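Local coordinates for protein dally-like, isoform A (Drosophila melanogaster, PDB 6XTZ) that binds Wnt and Hedgehog-family proteins and shields the palmitoleate of Wnt so that it can signal at a distance, probably as a cell-surface proteoglycan, at residues G501-P504 with E505-G508; I449-R452 with V453-Y456; E66-T69 with K70-S74. The protein carries 5 engineered substitutions. One frame throughout, in Å; residues are numbered along the deposited sequence. Where two conformers were deposited one is given.

Interaction 1. Residues G501-P504 with E505-G508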
loop_
_atom_site.group_PDB
_atom_site.type_symbol
_atom_site.label_atom_id
_atom_site.label_comp_id
_atom_site.label_asym_id
_atom_site.label_seq_id
_atom_site.Cartn_x
_atom_site.Cartn_y
_atom_site.Cartn_z
ATOM N N GLY A 501 18.300 -12.046 -9.927
ATOM C CA GLY A 501 18.884 -13.367 -9.794
ATOM C C GLY A 501 20.396 -13.397 -9.780
ATOM O O GLY A 501 20.973 -14.480 -9.628
ATOM N N SER A 502 21.061 -12.254 -9.936
ATOM C CA SER A 502 22.513 -12.196 -9.939
ATOM C C SER A 502 22.964 -10.910 -9.263
ATOM O O SER A 502 22.190 -9.963 -9.100
ATOM C CB SER A 502 23.079 -12.271 -11.364
ATOM O OG SER A 502 22.712 -11.130 -12.123
ATOM N N ASN A 503 24.240 -10.896 -8.870
ATOM C CA ASN A 503 24.861 -9.767 -8.198
ATOM C C ASN A 503 26.365 -9.937 -8.311
ATOM O O ASN A 503 26.858 -11.061 -8.136
ATOM C CB ASN A 503 24.439 -9.689 -6.726
ATOM C CG ASN A 503 24.913 -8.417 -6.049
ATOM O OD1 ASN A 503 26.094 -8.266 -5.740
ATOM N ND2 ASN A 503 23.986 -7.500 -5.804
ATOM N N PRO A 504 27.120 -8.874 -8.601
ATOM C CA PRO A 504 28.577 -9.028 -8.755
ATOM C C PRO A 504 29.282 -9.484 -7.490
ATOM O O PRO A 504 30.388 -10.030 -7.578
ATOM C CB PRO A 504 29.039 -7.623 -9.171
ATOM C CG PRO A 504 27.811 -6.949 -9.694
ATOM C CD PRO A 504 26.673 -7.504 -8.898
ATOM N N GLU A 505 28.682 -9.279 -6.320
ATOM C CA GLU A 505 29.288 -9.641 -5.048
ATOM C C GLU A 505 28.804 -10.987 -4.528
ATOM O O GLU A 505 29.124 -11.354 -3.393
ATOM C CB GLU A 505 29.013 -8.551 -4.010
ATOM C CG GLU A 505 29.420 -7.165 -4.469
ATOM C CD GLU A 505 30.889 -7.086 -4.826
ATOM O OE1 GLU A 505 31.697 -7.774 -4.168
ATOM O OE2 GLU A 505 31.238 -6.344 -5.768
ATOM N N PHE A 506 28.039 -11.727 -5.324
ATOM C CA PHE A 506 27.507 -13.021 -4.925
ATOM C C PHE A 506 27.748 -14.026 -6.040
ATOM O O PHE A 506 27.658 -13.687 -7.223
ATOM C CB PHE A 506 26.007 -12.935 -4.600
ATOM C CG PHE A 506 25.692 -12.091 -3.396
ATOM C CD1 PHE A 506 25.680 -10.708 -3.483
ATOM C CD2 PHE A 506 25.397 -12.681 -2.179
ATOM C CE1 PHE A 506 25.391 -9.929 -2.380
ATOM C CE2 PHE A 506 25.103 -11.909 -1.070
ATOM C CZ PHE A 506 25.099 -10.531 -1.170
ATOM N N THR A 507 28.061 -15.265 -5.657
ATOM C CA THR A 507 28.364 -16.292 -6.649
ATOM C C THR A 507 27.117 -16.670 -7.439
ATOM O O THR A 507 27.096 -16.583 -8.672
ATOM C CB THR A 507 28.972 -17.521 -5.969
ATOM O OG1 THR A 507 28.022 -18.090 -5.059
ATOM C CG2 THR A 507 30.230 -17.136 -5.205
ATOM N N GLY A 508 26.063 -17.087 -6.744
ATOM C CA GLY A 508 24.830 -17.459 -7.408
ATOM C C GLY A 508 23.709 -16.467 -7.177
ATOM O O GLY A 508 23.933 -15.253 -7.188
#

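Interaction 2. Residues I449-R452 with V453-Y456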
loop_
_atom_site.group_PDB
_atom_site.type_symbol
_atom_site.label_atom_id
_atom_site.label_comp_id
_atom_site.label_asym_id
_atom_site.label_seq_id
_atom_site.Cartn_x
_atom_site.Cartn_y
_atom_site.Cartn_z
ATOM N N ILE A 449 -2.586 10.642 3.009
ATOM C CA ILE A 449 -2.195 9.301 2.587
ATOM C C ILE A 449 -1.508 9.345 1.229
ATOM O O ILE A 449 -0.478 8.693 1.017
ATOM C CB ILE A 449 -3.425 8.376 2.569
ATOM C CG1 ILE A 449 -3.907 8.106 3.996
ATOM C CG2 ILE A 449 -3.119 7.084 1.825
ATOM C CD1 ILE A 449 -5.261 7.433 4.065
ATOM N N ARG A 450 -2.060 10.121 0.293
ATOM C CA ARG A 450 -1.494 10.190 -1.051
ATOM C C ARG A 450 -0.053 10.686 -1.024
ATOM O O ARG A 450 0.801 10.174 -1.758
ATOM C CB ARG A 450 -2.354 11.095 -1.933
ATOM C CG ARG A 450 -1.851 11.241 -3.357
ATOM C CD ARG A 450 -2.656 12.285 -4.119
ATOM N NE ARG A 450 -2.278 12.348 -5.527
ATOM C CZ ARG A 450 -2.857 13.147 -6.420
ATOM N NH1 ARG A 450 -3.841 13.956 -6.050
ATOM N NH2 ARG A 450 -2.450 13.138 -7.681
ATOM N N GLN A 451 0.238 11.676 -0.179
ATOM C CA GLN A 451 1.595 12.205 -0.110
ATOM C C GLN A 451 2.543 11.213 0.552
ATOM O O GLN A 451 3.696 11.069 0.129
ATOM C CB GLN A 451 1.601 13.538 0.636
ATOM C CG GLN A 451 2.962 14.212 0.681
ATOM C CD GLN A 451 3.508 14.512 -0.701
ATOM O OE1 GLN A 451 2.799 15.032 -1.563
ATOM N NE2 GLN A 451 4.775 14.180 -0.922
ATOM N N ARG A 452 2.079 10.517 1.592
ATOM C CA ARG A 452 2.953 9.576 2.285
ATOM C C ARG A 452 3.193 8.325 1.448
ATOM O O ARG A 452 4.306 7.785 1.440
ATOM C CB ARG A 452 2.367 9.221 3.651
ATOM C CG ARG A 452 2.278 10.414 4.593
ATOM C CD ARG A 452 1.680 10.035 5.935
ATOM N NE ARG A 452 1.408 11.212 6.754
ATOM C CZ ARG A 452 2.271 11.748 7.612
ATOM N NH1 ARG A 452 3.473 11.209 7.773
ATOM N NH2 ARG A 452 1.931 12.822 8.313
ATOM N N VAL A 453 2.168 7.850 0.735
ATOM C CA VAL A 453 2.378 6.743 -0.195
ATOM C C VAL A 453 3.325 7.169 -1.309
ATOM O O VAL A 453 4.148 6.378 -1.787
ATOM C CB VAL A 453 1.031 6.236 -0.745
ATOM C CG1 VAL A 453 1.252 5.192 -1.830
ATOM C CG2 VAL A 453 0.191 5.650 0.380
ATOM N N LYS A 454 3.235 8.434 -1.726
ATOM C CA LYS A 454 4.193 8.974 -2.683
ATOM C C LYS A 454 5.606 8.957 -2.113
ATOM O O LYS A 454 6.576 8.726 -2.845
ATOM C CB LYS A 454 3.788 10.396 -3.074
ATOM C CG LYS A 454 4.317 10.867 -4.416
ATOM C CD LYS A 454 3.967 12.331 -4.646
ATOM C CE LYS A 454 3.982 12.683 -6.125
ATOM N NZ LYS A 454 2.886 11.994 -6.861
ATOM N N ASP A 455 5.741 9.196 -0.806
ATOM C CA ASP A 455 7.062 9.187 -0.183
ATOM C C ASP A 455 7.640 7.778 -0.122
ATOM O O ASP A 455 8.843 7.588 -0.329
ATOM C CB ASP A 455 6.991 9.795 1.219
ATOM C CG ASP A 455 6.682 11.283 1.202
ATOM O OD1 ASP A 455 6.972 11.948 0.185
ATOM O OD2 ASP A 455 6.158 11.789 2.218
ATOM N N TYR A 456 6.803 6.779 0.159
ATOM C CA TYR A 456 7.246 5.398 0.304
ATOM C C TYR A 456 7.245 4.626 -1.010
ATOM O O TYR A 456 7.341 3.394 -0.987
ATOM C CB TYR A 456 6.370 4.664 1.322
ATOM C CG TYR A 456 6.471 5.198 2.732
ATOM C CD1 TYR A 456 7.689 5.232 3.397
ATOM C CD2 TYR A 456 5.345 5.650 3.404
ATOM C CE1 TYR A 456 7.783 5.716 4.691
ATOM C CE2 TYR A 456 5.428 6.133 4.693
ATOM C CZ TYR A 456 6.646 6.165 5.333
ATOM O OH TYR A 456 6.721 6.648 6.617
#

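Interaction 3. Residues E66-T69 with K70-S74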
loop_
_atom_site.group_PDB
_atom_site.type_symbol
_atom_site.label_atom_id
_atom_site.label_comp_id
_atom_site.label_asym_id
_atom_site.label_seq_id
_atom_site.Cartn_x
_atom_site.Cartn_y
_atom_site.Cartn_z
ATOM N N GLU A 66 20.082 -5.971 10.032
ATOM C CA GLU A 66 18.744 -6.390 10.435
ATOM C C GLU A 66 18.083 -5.349 11.330
ATOM O O GLU A 66 16.866 -5.143 11.257
ATOM C CB GLU A 66 18.803 -7.748 11.134
ATOM C CG GLU A 66 18.922 -8.917 10.169
ATOM C CD GLU A 66 19.012 -10.260 10.870
ATOM O OE1 GLU A 66 19.493 -10.304 12.024
ATOM O OE2 GLU A 66 18.599 -11.272 10.264
ATOM N N GLY A 67 18.866 -4.677 12.174
ATOM C CA GLY A 67 18.305 -3.622 13.001
ATOM C C GLY A 67 17.868 -2.414 12.193
ATOM O O GLY A 67 16.800 -1.844 12.440
ATOM N N HIS A 68 18.682 -2.010 11.213
ATOM C CA HIS A 68 18.354 -0.833 10.416
ATOM C C HIS A 68 17.115 -1.067 9.560
ATOM O O HIS A 68 16.251 -0.190 9.456
ATOM C CB HIS A 68 19.546 -0.442 9.542
ATOM C CG HIS A 68 19.321 0.793 8.725
ATOM N ND1 HIS A 68 19.717 2.046 9.143
ATOM C CD2 HIS A 68 18.742 0.967 7.513
ATOM C CE1 HIS A 68 19.393 2.938 8.224
ATOM N NE2 HIS A 68 18.800 2.309 7.225
ATOM N N THR A 69 17.008 -2.243 8.937
ATOM C CA THR A 69 15.841 -2.526 8.108
ATOM C C THR A 69 14.591 -2.709 8.957
ATOM O O THR A 69 13.497 -2.300 8.555
ATOM C CB THR A 69 16.089 -3.763 7.245
ATOM O OG1 THR A 69 16.324 -4.898 8.088
ATOM C CG2 THR A 69 17.293 -3.549 6.338
ATOM N N LYS A 70 14.733 -3.317 10.138
ATOM C CA LYS A 70 13.578 -3.504 11.013
ATOM C C LYS A 70 12.983 -2.166 11.435
ATOM O O LYS A 70 11.756 -2.005 11.462
ATOM C CB LYS A 70 13.973 -4.324 12.242
ATOM C CG LYS A 70 12.844 -4.535 13.238
ATOM C CD LYS A 70 13.317 -5.325 14.449
ATOM C CE LYS A 70 12.193 -5.526 15.453
ATOM N NZ LYS A 70 11.062 -6.306 14.875
ATOM N N ASP A 71 13.836 -1.193 11.762
ATOM C CA ASP A 71 13.344 0.120 12.164
ATOM C C ASP A 71 12.683 0.846 10.998
ATOM O O ASP A 71 11.650 1.503 11.174
ATOM C CB ASP A 71 14.489 0.954 12.736
ATOM C CG ASP A 71 14.051 2.347 13.141
ATOM O OD1 ASP A 71 13.257 2.464 14.096
ATOM O OD2 ASP A 71 14.500 3.323 12.505
ATOM N N GLN A 72 13.260 0.737 9.800
ATOM C CA GLN A 72 12.689 1.406 8.636
ATOM C C GLN A 72 11.356 0.786 8.235
ATOM O O GLN A 72 10.393 1.503 7.943
ATOM C CB GLN A 72 13.674 1.354 7.468
ATOM C CG GLN A 72 14.926 2.188 7.671
ATOM C CD GLN A 72 14.646 3.675 7.613
ATOM O OE1 GLN A 72 13.847 4.136 6.798
ATOM N NE2 GLN A 72 15.300 4.435 8.484
ATOM N N ILE A 73 11.280 -0.546 8.222
ATOM C CA ILE A 73 10.080 -1.219 7.738
ATOM C C ILE A 73 8.933 -1.059 8.732
ATOM O O ILE A 73 7.802 -0.741 8.349
ATOM C CB ILE A 73 10.379 -2.701 7.452
ATOM C CG1 ILE A 73 11.355 -2.833 6.281
ATOM C CG2 ILE A 73 9.098 -3.455 7.164
ATOM C CD1 ILE A 73 11.846 -4.251 6.054
ATOM N N SER A 74 9.207 -1.275 10.022
ATOM C CA SER A 74 8.139 -1.202 11.016
ATOM C C SER A 74 7.594 0.215 11.162
ATOM O O SER A 74 6.403 0.391 11.446
ATOM C CB SER A 74 8.635 -1.715 12.368
ATOM O OG SER A 74 9.620 -0.855 12.907
#

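Interaction 1. Residues G501-P504 with E505-G508
The amide of Asn-503 stands almost perpendicular to the ring of Phe-506, with 88° between the two planes. It meets the ring at its edge: OD1 lies near the ring plane, 3.4 Å from CD1 of Phe-506. Because CG is anti to the backbone N (chi1 -172°), the Asn-503 side chain folds forward over the chain that follows it and OD1 faces the next peptides. There it takes the N-H of Glu-505, with OD1 and N 2.8 Å apart and the angle at the hydrogen 162°. The donor arrives in the carbonyl plane, on a lone pair of OD1. CB of Glu-505 packs against the same oxygen at 3.4 Å, so OD1 is enclosed by a donor, a methylene and a ring edge. A second, backbone bond runs from Phe-506 N to Asn-503 O (3.1 Å). The other half of the amide is satisfied as well, since Asn-503 ND2 gives a hydrogen bond to Asn-253 O. Glu-505 leans on Tyr-250 and Val-254 of helix 248-258, and its OE2 bonds a buffer molecule probably taken from the crystallisation liquor. With proline second, its ring nitrogen having no hydrogen to give, the geometry is that of an Asx-Pro turn: an Asx turn from Asn-503 to Glu-505 set inside a type I beta turn from Asn-503 to Phe-506.

Interaction 2. Residues I449-R452 with V453-Y456
CG2 of Ile-449 touches CG2 of Val-453 at 3.9 Å, the two side chains running together down one flank of the helix, one turn apart. Behind this pair in the backbone, Val-453 N bonds Ile-449 O at 2.8 Å. On the outer surface Gln-451 bends at chi2 (60°), which carries NE2 forward along the helix, toward its C-terminal end, to a weak hydrogen bond with Asp-455 OD1 (3.3 Å). Tyr-456 N in turn bonds Arg-452 O at 3.0 Å. Arg-452 O also lies 3.1 Å from CD2 of Tyr-456, approaching the ring obliquely. With an alanine in place of Tyr-456, this oxygen would lose its ring neighbour and a gap would probably open beside Met-76 and Ile-79. Further out, salt bridges fix both arginines: Arg-452 NE holds Asp-448 within the helix, whereas Arg-450 NE reaches Asp-277. Trp-269 NE1 bonds Tyr-456 O. Helix 441-455 packs against three others, Ile-449 touching Phe-87 of helix 51-110, Val-453 meeting Leu-207 of helix 185-216, and both resting on Met-276 of helix 263-283.

Interaction 3. Residues E66-T69 with K70-S74
Ile-73 folds back over the carbonyl of Thr-69, and this is the tight side of the turn. Ile-73 N bonds Thr-69 O at 2.8 Å, and CG1 of Ile-73 sits 3.2 Å from the same oxygen of Thr-69. CG1 is there because it lies beside the backbone N (chi1 -66°), on the flank of the chain that looks back to the preceding turn. Thr-69 is fixed at its other end as well: with chi1 at 61°, OG1 is turned back toward the preceding turn, where it hydrogen-bonds Leu-65 O. Ile-73 is buried beneath Phe-459 and Trp-460 of helix 459-467.

On a neighbouring stripe the side chains of His-68 and Gln-72 extend alongside one another. The methylene CG of Gln-72 comes within 3.9 Å of His-68 NE2, obliquely to the ring, and is closer still to His-68 O, at 3.3 Å. The imidazole's rotation is probably held by a contact from outside, a hydrogen bond that His-68 NE2 shares with Ser-466 OG of helix 459-467. All this belongs to helix 51-110, the long helix of the elongated, all-helical glypican core, and the residue pairs follow its i to i+4 spacing.

The solvent side is looser in its side chains. Gly-67 brings none to it, and Lys-70 reaches outward beyond CB. Asp-71 was modelled in two conformers; in one of them OD2 forms a salt bridge with Arg-75, which is therefore not certain. Lys-70 O nevertheless carries two donors, which approach from opposite faces of its plane: Ser-74 N at 3.0 Å and Ser-74 OG at 2.8 Å.

Overall arrangement
Reading from the N terminus, interaction 3 comes first, on helix 51-110, the helix that farther on supplies Leu-94 and Leu-95 to the palmitoleoyl-serine pocket; it brings that helix against helix 459-467. Interaction 2 follows on helix 441-455, which begins just after the pocket residue Pro-440. Interaction 1 lies later, in the loop between helices 459-467 and 513-538. The three are in series, so none nests in or crosses another, and each is local; only interaction 1 reverses the chain. Interaction 2 packs on helix 51-110 just C-terminal to interaction 3, with about 6 Å between their nearest atoms. Interaction 1, centred about 24 Å from interaction 3, joins the loop before helix 513-538 to helix 248-258.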